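PDB 3SFW: dihydropyrimidinase from Brevibacillus agri, which catalyses the reversible hydrolytic ring opening of dihydropyrimidines such as dihydrouracil and, as a zinc-dependent cyclic amidohydrolase, probably related hydantoins as well. Local coordinates for residues F74-K79 with A112-I118; H60-P64 with W108-A112; I55-L61 with T86-F92. One frame throughout, in Å; residues are numbered along the deposited sequence.

Interaction 1. Residues F74-K79 with A112-I118; sequences FFTGTK and ARGKAVI
A helix-to-loop contact, largely buried, joins the first turns of helix 74-83 to the turn that leads from helix 101-112 into strand 119-124, within the alpha/beta barrel of the amidohydrolase family. F74-K79 is regular helix. A112 ends the other helix, R113 leaves helical angles, and G114 takes a positive phi (80/4) that lets the chain turn back; K115 N and A116 N both bond to A112 O (3.0 and 3.2 Å). The two backbones come nearest at F75 and K115, whose CA atoms lie 4.7 Å apart. At the centre is T78, chi1 p: its OG1 donates to F74 O (2.6 Å) one turn back and accepts from V117 N (2.9 Å, nearly straight at 168°). F74 (chi1 m) lays a ring face against A112, with A112 CB 3.8 Å from the centroid of the F74 ring in a CH-pi contact. F75 (t) turns its ring edge to K115 O, 3.4 Å from CD2, and its CE2 meets V117 CG1 at 3.6 Å, while F75 CA lies 3.5 Å from K115 O as a CA-H...O contact. I118 CG1 packs on T78 CB at 3.7 Å. Deeper in, F74 and T78 also rest on I89 of strand 86-93. One hydroxyl thus serves both as donor to its own helix and as acceptor for the loop, so the V117 amide is satisfied by a side chain amid apolar contacts.

Interaction 2. Residues H60-P64 with W108-A112; sequences HLDMP and WHEKA. With ZN (zinc ion), chain F.
K111 NZ makes the strongest link, donating to two acceptors of one residue: D62 O at 2.9 Å and D62 OD2 at 3.2 Å, the second bond being part of a salt bridge. Its side chain reaches across from helix 101-112 with chi1 m, chi2 and chi3 t and chi4 m, extended until its last bond. D62 (chi1 t) has positive phi (50/42), a left-handed helical conformation that puts its carbonyl and its carboxylate on the same ammonium group. The backbones stay apart, the nearest CA atoms being those of D62 and K111 at 7.3 Å, so side chains and water span the gap. Water 1 donates to L61 O (2.8 Å) and accepts a weak bond from W108 NE1 (3.3 Å); the main partner of that indole nitrogen is D91 OD1 of strand 86-93. Farther out the packing is light: W108, with chi1 near -105°, brings CH2 to 4.1 Å from P64 CD, and K111 CD lies 4.3 Å from L61 O. Together the segments bury 195 Å². At the start of the loop, H60 (chi1 m) points its ring elsewhere and binds zinc through NE2 at 2.1 Å, a site completed by H58, D315 and the carboxylated K150. This is the loop following the first metal-binding strand of an amidohydrolase barrel, fastened to a surrounding helix just beyond its HxH motif.

Interaction 3. Residues I55-L61 with T86-F92; sequences IDPHTHL and TTSIVDF. With ZN (zinc ion), chain F.
Strands 55-59 and 86-92 run parallel, axes 4.6 Å apart at closest approach and inclined by 20°. I55 pairs with S88 and D56 with I89, but T59 pairs with D91: a beta bulge shifts the register by one. D56 N bonds to S88 O and V90 N to D56 O (both 2.9 Å); past the bulge, T59 N to V90 O is weak (3.4 Å) and F92 N to T59 O is 3.2 Å. An Asx turn, H58 N to D56 OD1 (3.0 Å), spans the irregularity; D56 OD2 bonds to S314. D91 OD2 accepts from T59 OG1 and L61 N, each at 2.8 Å, and L61 CD1 packs on I89 CD1 (3.6 Å). F92 (chi1 m) directs its edge at the H58 face, centroids 5.0 Å apart, and lies nearly parallel to H60 but slid aside. Water 2 joins H60 ND1 (2.8 Å) to F92 O (2.7 Å). With H58 ND1 bonded to E262, NE2 of both histidines is left to zinc (2.1 Å); strand 86-92 contributes through F92 and water 2.

The three contacts show how a barrel carries a metal site at its strand ends and ties it to the helices outside. Interaction 3 is the inner layer, holding H58 and H60, two of the zinc-binding histidines; interaction 2 follows the same chain outward and shares H60 and L61 with it. D91 joins them: its OD1 lies 3.0 Å from W108 NE1, probably a hydrogen bond, and water 1 belongs to both. Interaction 1 packs against strand 86-93 and L61, with F74 CZ 3.6 Å from D91 CG and T78 CG2 3.9 Å from I89 CD1. It shares A112 with interaction 2, yet the F74 side chain remains about 13 Å from a zinc.

Interaction 1. Residues F74-K79 with A112-I118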
loop_
_atom_site.group_PDB
_atom_site.type_symbol
_atom_site.label_atom_id
_atom_site.label_comp_id
_atom_site.label_asym_id
_atom_site.label_seq_id
_atom_site.Cartn_x
_atom_site.Cartn_y
_atom_site.Cartn_z
ATOM N N PHE A 74 -19.934 -2.962 39.704
ATOM C CA PHE A 74 -19.560 -4.354 39.401
ATOM C C PHE A 74 -20.702 -5.316 39.542
ATOM O O PHE A 74 -20.763 -6.283 38.812
ATOM C CB PHE A 74 -18.335 -4.820 40.194
ATOM C CG PHE A 74 -17.050 -4.495 39.505
ATOM C CD1 PHE A 74 -16.561 -3.185 39.518
ATOM C CD2 PHE A 74 -16.356 -5.486 38.790
ATOM C CE1 PHE A 74 -15.377 -2.819 38.839
ATOM C CE2 PHE A 74 -15.205 -5.128 38.031
ATOM C CZ PHE A 74 -14.689 -3.812 38.085
ATOM N N PHE A 75 -21.680 -5.011 40.415
ATOM C CA PHE A 75 -22.852 -5.874 40.519
ATOM C C PHE A 75 -23.751 -5.732 39.259
ATOM O O PHE A 75 -24.049 -6.715 38.594
ATOM C CB PHE A 75 -23.668 -5.553 41.798
ATOM C CG PHE A 75 -24.909 -6.383 41.944
ATOM C CD1 PHE A 75 -26.157 -5.769 41.887
ATOM C CD2 PHE A 75 -24.835 -7.770 42.007
ATOM C CE1 PHE A 75 -27.337 -6.517 41.977
ATOM C CE2 PHE A 75 -26.025 -8.553 42.114
ATOM C CZ PHE A 75 -27.278 -7.905 42.073
ATOM N N THR A 76 -24.269 -4.534 39.016
ATOM C CA THR A 76 -25.245 -4.377 37.913
ATOM C C THR A 76 -24.581 -4.633 36.556
ATOM O O THR A 76 -25.231 -5.161 35.638
ATOM C CB THR A 76 -25.988 -3.022 37.900
ATOM O OG1 THR A 76 -25.069 -1.955 37.666
ATOM C CG2 THR A 76 -26.768 -2.772 39.290
ATOM N N GLY A 77 -23.324 -4.200 36.418
ATOM C CA GLY A 77 -22.645 -4.361 35.130
ATOM C C GLY A 77 -22.382 -5.834 34.807
ATOM O O GLY A 77 -22.544 -6.262 33.646
ATOM N N THR A 78 -21.951 -6.612 35.793
ATOM C CA THR A 78 -21.729 -8.059 35.545
ATOM C C THR A 78 -23.042 -8.797 35.378
ATOM O O THR A 78 -23.135 -9.746 34.603
ATOM C CB THR A 78 -20.835 -8.762 36.615
ATOM O OG1 THR A 78 -21.436 -8.685 37.919
ATOM C CG2 THR A 78 -19.447 -8.130 36.617
ATOM N N LYS A 79 -24.103 -8.340 36.071
ATOM C CA LYS A 79 -25.390 -9.010 35.895
ATOM C C LYS A 79 -25.894 -8.761 34.458
ATOM O O LYS A 79 -26.410 -9.674 33.789
ATOM C CB LYS A 79 -26.427 -8.538 36.940
ATOM C CG LYS A 79 -27.769 -9.157 36.784
ATOM C CD LYS A 79 -28.556 -9.077 38.136
ATOM C CE LYS A 79 -28.612 -7.617 38.620
ATOM N NZ LYS A 79 -29.548 -6.778 37.853
ATOM N N ALA A 112 -14.844 -4.600 43.033
ATOM C CA ALA A 112 -15.432 -5.838 42.567
ATOM C C ALA A 112 -15.794 -6.847 43.676
ATOM O O ALA A 112 -16.715 -7.654 43.532
ATOM C CB ALA A 112 -14.513 -6.485 41.527
ATOM N N ARG A 113 -15.090 -6.785 44.799
ATOM C CA ARG A 113 -15.135 -7.911 45.746
ATOM C C ARG A 113 -16.524 -7.972 46.400
ATOM O O ARG A 113 -17.083 -6.955 46.792
ATOM C CB ARG A 113 -14.016 -7.749 46.783
ATOM C CG ARG A 113 -14.137 -8.610 48.059
ATOM C CD ARG A 113 -13.024 -8.221 49.059
ATOM N NE ARG A 113 -11.679 -8.469 48.520
ATOM C CZ ARG A 113 -10.785 -7.526 48.193
ATOM N NH1 ARG A 113 -11.058 -6.221 48.334
ATOM N NH2 ARG A 113 -9.595 -7.897 47.722
ATOM N N GLY A 114 -17.151 -9.141 46.344
ATOM C CA GLY A 114 -18.462 -9.306 46.958
ATOM C C GLY A 114 -19.601 -8.766 46.107
ATOM O O GLY A 114 -20.770 -8.771 46.527
ATOM N N LYS A 115 -19.283 -8.303 44.900
ATOM C CA LYS A 115 -20.305 -7.634 44.074
ATOM C C LYS A 115 -20.459 -8.287 42.677
ATOM O O LYS A 115 -21.557 -8.575 42.231
ATOM C CB LYS A 115 -19.987 -6.110 43.957
ATOM C CG LYS A 115 -19.895 -5.385 45.306
ATOM C CD LYS A 115 -19.228 -3.987 45.226
ATOM C CE LYS A 115 -18.029 -3.899 46.233
ATOM N NZ LYS A 115 -17.638 -2.534 46.694
ATOM N N ALA A 116 -19.348 -8.668 42.049
ATOM C CA ALA A 116 -19.421 -9.311 40.703
ATOM C C ALA A 116 -20.145 -10.668 40.712
ATOM O O ALA A 116 -19.998 -11.445 41.701
ATOM C CB ALA A 116 -17.946 -9.503 40.148
ATOM N N VAL A 117 -21.007 -10.903 39.714
ATOM C CA VAL A 117 -21.795 -12.139 39.651
ATOM C C VAL A 117 -21.173 -13.109 38.665
ATOM O O VAL A 117 -21.533 -14.281 38.651
ATOM C CB VAL A 117 -23.266 -11.887 39.282
ATOM C CG1 VAL A 117 -23.866 -10.804 40.231
ATOM C CG2 VAL A 117 -23.420 -11.437 37.818
ATOM N N ILE A 118 -20.197 -12.617 37.898
ATOM C CA ILE A 118 -19.397 -13.489 37.033
ATOM C C ILE A 118 -17.949 -13.060 37.119
ATOM O O ILE A 118 -17.593 -12.115 37.846
ATOM C CB ILE A 118 -19.870 -13.451 35.550
ATOM C CG1 ILE A 118 -20.182 -12.032 35.125
ATOM C CG2 ILE A 118 -21.168 -14.223 35.369
ATOM C CD1 ILE A 118 -19.269 -11.410 34.255
#

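Interaction 2. Residues H60-P64 with W108-A112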
loop_
_atom_site.group_PDB
_atom_site.type_symbol
_atom_site.label_atom_id
_atom_site.label_comp_id
_atom_site.label_asym_id
_atom_site.label_seq_id
_atom_site.Cartn_x
_atom_site.Cartn_y
_atom_site.Cartn_z
ATOM N N HIS A 60 -15.735 -0.694 31.748
ATOM C CA HIS A 60 -15.413 0.404 32.650
ATOM C C HIS A 60 -16.508 0.503 33.724
ATOM O O HIS A 60 -17.335 1.445 33.714
ATOM C CB HIS A 60 -15.340 1.736 31.872
ATOM C CG HIS A 60 -14.286 1.745 30.807
ATOM N ND1 HIS A 60 -12.946 1.903 31.098
ATOM C CD2 HIS A 60 -14.370 1.567 29.468
ATOM C CE1 HIS A 60 -12.250 1.893 29.969
ATOM N NE2 HIS A 60 -13.091 1.658 28.966
ATOM N N LEU A 61 -16.564 -0.498 34.604
ATOM C CA LEU A 61 -17.618 -0.494 35.628
ATOM C C LEU A 61 -17.190 0.389 36.822
ATOM O O LEU A 61 -16.025 0.347 37.263
ATOM C CB LEU A 61 -17.853 -1.933 36.117
ATOM C CG LEU A 61 -18.162 -2.952 35.010
ATOM C CD1 LEU A 61 -18.543 -4.311 35.646
ATOM C CD2 LEU A 61 -19.361 -2.436 34.155
ATOM N N ASP A 62 -18.148 1.138 37.387
ATOM C CA ASP A 62 -17.877 2.018 38.517
ATOM C C ASP A 62 -16.676 2.908 38.280
ATOM O O ASP A 62 -15.794 3.050 39.158
ATOM C CB ASP A 62 -17.678 1.198 39.802
ATOM C CG ASP A 62 -17.940 2.014 41.073
ATOM O OD1 ASP A 62 -18.891 2.835 41.103
ATOM O OD2 ASP A 62 -17.188 1.815 42.049
ATOM N N MET A 63 -16.583 3.448 37.078
ATOM C CA MET A 63 -15.402 4.200 36.676
ATOM C C MET A 63 -15.631 5.698 36.918
ATOM O O MET A 63 -16.590 6.277 36.412
ATOM C CB MET A 63 -15.179 3.999 35.169
ATOM C CG MET A 63 -13.950 4.796 34.623
ATOM S SD MET A 63 -14.206 5.114 32.859
ATOM C CE MET A 63 -12.665 5.776 32.338
ATOM N N PRO A 64 -14.699 6.358 37.600
ATOM C CA PRO A 64 -14.788 7.834 37.674
ATOM C C PRO A 64 -14.314 8.480 36.370
ATOM O O PRO A 64 -13.169 8.254 35.953
ATOM C CB PRO A 64 -13.809 8.185 38.816
ATOM C CG PRO A 64 -12.765 7.056 38.773
ATOM C CD PRO A 64 -13.489 5.809 38.261
ATOM N N TRP A 108 -9.430 -1.160 42.781
ATOM C CA TRP A 108 -10.252 -1.961 41.866
ATOM C C TRP A 108 -10.743 -3.299 42.426
ATOM O O TRP A 108 -11.880 -3.685 42.184
ATOM C CB TRP A 108 -9.563 -2.116 40.478
ATOM C CG TRP A 108 -10.178 -1.273 39.422
ATOM C CD1 TRP A 108 -10.968 -1.728 38.385
ATOM C CD2 TRP A 108 -10.179 0.158 39.332
ATOM N NE1 TRP A 108 -11.479 -0.659 37.684
ATOM C CE2 TRP A 108 -10.989 0.506 38.208
ATOM C CE3 TRP A 108 -9.598 1.198 40.105
ATOM C CZ2 TRP A 108 -11.250 1.843 37.849
ATOM C CZ3 TRP A 108 -9.808 2.545 39.701
ATOM C CH2 TRP A 108 -10.612 2.845 38.572
ATOM N N HIS A 109 -9.901 -4.021 43.190
ATOM C CA HIS A 109 -10.383 -5.228 43.848
ATOM C C HIS A 109 -11.541 -4.882 44.790
ATOM O O HIS A 109 -12.524 -5.629 44.867
ATOM C CB HIS A 109 -9.244 -5.902 44.617
ATOM C CG HIS A 109 -8.386 -6.792 43.764
ATOM N ND1 HIS A 109 -8.829 -8.005 43.280
ATOM C CD2 HIS A 109 -7.163 -6.584 43.208
ATOM C CE1 HIS A 109 -7.857 -8.566 42.571
ATOM N NE2 HIS A 109 -6.849 -7.712 42.487
ATOM N N GLU A 110 -11.451 -3.728 45.446
ATOM C CA GLU A 110 -12.513 -3.344 46.404
ATOM C C GLU A 110 -13.823 -2.944 45.662
ATOM O O GLU A 110 -14.898 -3.329 46.098
ATOM C CB GLU A 110 -12.026 -2.258 47.372
ATOM C CG GLU A 110 -13.062 -1.745 48.406
ATOM C CD GLU A 110 -13.595 -2.833 49.350
ATOM O OE1 GLU A 110 -14.669 -2.612 49.966
ATOM O OE2 GLU A 110 -12.949 -3.899 49.493
ATOM N N LYS A 111 -13.705 -2.443 44.420
ATOM C CA LYS A 111 -14.908 -2.219 43.597
ATOM C C LYS A 111 -15.615 -3.542 43.289
ATOM O O LYS A 111 -16.847 -3.594 43.195
ATOM C CB LYS A 111 -14.577 -1.503 42.263
ATOM C CG LYS A 111 -14.064 -0.128 42.368
ATOM C CD LYS A 111 -13.752 0.418 40.929
ATOM C CE LYS A 111 -13.162 1.808 40.989
ATOM N NZ LYS A 111 -14.175 2.805 41.537
ATOM N N ALA A 112 -14.844 -4.600 43.033
ATOM C CA ALA A 112 -15.432 -5.838 42.567
ATOM C C ALA A 112 -15.794 -6.847 43.676
ATOM O O ALA A 112 -16.715 -7.654 43.532
ATOM C CB ALA A 112 -14.513 -6.485 41.527
HETATM ZN ZN ZN F . -12.590 2.152 26.973
HETATM O O HOH W 1 -13.758 0.716 35.652
#

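Interaction 3. Residues I55-L61 with T86-F92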
loop_
_atom_site.group_PDB
_atom_site.type_symbol
_atom_site.label_atom_id
_atom_site.label_comp_id
_atom_site.label_asym_id
_atom_site.label_seq_id
_atom_site.Cartn_x
_atom_site.Cartn_y
_atom_site.Cartn_z
ATOM N N ILE A 55 -16.408 -13.335 26.496
ATOM C CA ILE A 55 -15.448 -12.686 27.409
ATOM C C ILE A 55 -15.274 -11.301 26.852
ATOM O O ILE A 55 -14.939 -11.140 25.679
ATOM C CB ILE A 55 -14.078 -13.401 27.396
ATOM C CG1 ILE A 55 -14.260 -14.874 27.828
ATOM C CG2 ILE A 55 -13.065 -12.644 28.317
ATOM C CD1 ILE A 55 -12.968 -15.690 27.663
ATOM N N ASP A 56 -15.694 -10.292 27.625
ATOM C CA ASP A 56 -15.622 -8.913 27.173
ATOM C C ASP A 56 -14.377 -8.251 27.715
ATOM O O ASP A 56 -14.269 -8.058 28.910
ATOM C CB ASP A 56 -16.843 -8.131 27.699
ATOM C CG ASP A 56 -16.973 -6.732 27.071
ATOM O OD1 ASP A 56 -16.005 -6.202 26.500
ATOM O OD2 ASP A 56 -18.079 -6.145 27.166
ATOM N N PRO A 57 -13.376 -8.024 26.856
ATOM C CA PRO A 57 -12.110 -7.510 27.354
ATOM C C PRO A 57 -12.124 -5.988 27.560
ATOM O O PRO A 57 -11.045 -5.391 27.707
ATOM C CB PRO A 57 -11.133 -7.805 26.212
ATOM C CG PRO A 57 -12.004 -7.732 24.936
ATOM C CD PRO A 57 -13.321 -8.384 25.419
ATOM N N HIS A 58 -13.285 -5.353 27.456
ATOM C CA HIS A 58 -13.276 -3.891 27.419
ATOM C C HIS A 58 -14.435 -3.284 28.209
ATOM O O HIS A 58 -15.478 -2.933 27.647
ATOM C CB HIS A 58 -13.240 -3.385 25.969
ATOM C CG HIS A 58 -12.866 -1.933 25.841
ATOM N ND1 HIS A 58 -12.212 -1.435 24.731
ATOM C CD2 HIS A 58 -12.979 -0.898 26.715
ATOM C CE1 HIS A 58 -11.962 -0.145 24.916
ATOM N NE2 HIS A 58 -12.414 0.198 26.114
ATOM N N THR A 59 -14.275 -3.217 29.542
ATOM C CA THR A 59 -15.368 -2.663 30.386
ATOM C C THR A 59 -14.838 -1.585 31.329
ATOM O O THR A 59 -13.645 -1.543 31.626
ATOM C CB THR A 59 -16.102 -3.750 31.199
ATOM O OG1 THR A 59 -15.218 -4.333 32.174
ATOM C CG2 THR A 59 -16.552 -4.919 30.237
ATOM N N HIS A 60 -15.735 -0.694 31.748
ATOM C CA HIS A 60 -15.413 0.404 32.650
ATOM C C HIS A 60 -16.508 0.503 33.724
ATOM O O HIS A 60 -17.335 1.445 33.714
ATOM C CB HIS A 60 -15.340 1.736 31.872
ATOM C CG HIS A 60 -14.286 1.745 30.807
ATOM N ND1 HIS A 60 -12.946 1.903 31.098
ATOM C CD2 HIS A 60 -14.370 1.567 29.468
ATOM C CE1 HIS A 60 -12.250 1.893 29.969
ATOM N NE2 HIS A 60 -13.091 1.658 28.966
ATOM N N LEU A 61 -16.564 -0.498 34.604
ATOM C CA LEU A 61 -17.618 -0.494 35.628
ATOM C C LEU A 61 -17.190 0.389 36.822
ATOM O O LEU A 61 -16.025 0.347 37.263
ATOM C CB LEU A 61 -17.853 -1.933 36.117
ATOM C CG LEU A 61 -18.162 -2.952 35.010
ATOM C CD1 LEU A 61 -18.543 -4.311 35.646
ATOM C CD2 LEU A 61 -19.361 -2.436 34.155
ATOM N N THR A 86 -22.430 -12.954 28.362
ATOM C CA THR A 86 -20.997 -12.744 28.644
ATOM C C THR A 86 -20.725 -13.238 30.071
ATOM O O THR A 86 -21.398 -12.830 31.020
ATOM C CB THR A 86 -20.623 -11.247 28.461
ATOM O OG1 THR A 86 -20.631 -10.941 27.061
ATOM C CG2 THR A 86 -19.227 -10.928 29.039
ATOM N N THR A 87 -19.761 -14.143 30.212
ATOM C CA THR A 87 -19.457 -14.771 31.481
ATOM C C THR A 87 -18.147 -14.297 32.176
ATOM O O THR A 87 -17.879 -14.688 33.341
ATOM C CB THR A 87 -19.470 -16.323 31.369
ATOM O OG1 THR A 87 -18.603 -16.709 30.301
ATOM C CG2 THR A 87 -20.873 -16.840 31.065
ATOM N N SER A 88 -17.283 -13.556 31.452
ATOM C CA SER A 88 -16.080 -12.978 32.059
ATOM C C SER A 88 -15.892 -11.600 31.478
ATOM O O SER A 88 -16.234 -11.361 30.295
ATOM C CB SER A 88 -14.849 -13.837 31.682
ATOM O OG SER A 88 -14.858 -14.979 32.485
ATOM N N ILE A 89 -15.349 -10.683 32.278
ATOM C CA ILE A 89 -14.985 -9.373 31.793
ATOM C C ILE A 89 -13.557 -9.051 32.173
ATOM O O ILE A 89 -12.993 -9.660 33.113
ATOM C CB ILE A 89 -15.892 -8.226 32.416
ATOM C CG1 ILE A 89 -15.754 -8.191 33.956
ATOM C CG2 ILE A 89 -17.373 -8.420 32.023
ATOM C CD1 ILE A 89 -16.410 -6.956 34.557
ATOM N N VAL A 90 -12.967 -8.090 31.462
ATOM C CA VAL A 90 -11.668 -7.594 31.873
ATOM C C VAL A 90 -11.790 -6.092 31.876
ATOM O O VAL A 90 -12.073 -5.460 30.815
ATOM C CB VAL A 90 -10.507 -8.061 30.947
ATOM C CG1 VAL A 90 -9.155 -7.796 31.670
ATOM C CG2 VAL A 90 -10.649 -9.606 30.636
ATOM N N ASP A 91 -11.722 -5.534 33.088
ATOM C CA ASP A 91 -12.045 -4.122 33.320
ATOM C C ASP A 91 -10.770 -3.278 33.458
ATOM O O ASP A 91 -9.753 -3.755 33.961
ATOM C CB ASP A 91 -12.860 -4.062 34.628
ATOM C CG ASP A 91 -13.581 -2.741 34.809
ATOM O OD1 ASP A 91 -12.980 -1.832 35.406
ATOM O OD2 ASP A 91 -14.751 -2.641 34.325
ATOM N N PHE A 92 -10.824 -2.015 33.024
ATOM C CA PHE A 92 -9.669 -1.120 33.154
ATOM C C PHE A 92 -9.496 -0.472 34.538
ATOM O O PHE A 92 -10.204 0.504 34.891
ATOM C CB PHE A 92 -9.739 -0.041 32.047
ATOM C CG PHE A 92 -9.486 -0.596 30.676
ATOM C CD1 PHE A 92 -10.538 -0.970 29.839
ATOM C CD2 PHE A 92 -8.200 -0.735 30.219
ATOM C CE1 PHE A 92 -10.314 -1.477 28.591
ATOM C CE2 PHE A 92 -7.952 -1.277 28.958
ATOM C CZ PHE A 92 -9.026 -1.676 28.149
HETATM ZN ZN ZN F . -12.590 2.152 26.973
HETATM O O HOH W 2 -12.148 2.109 33.820
HETATM O O HOH W 1 -13.758 0.716 35.652
#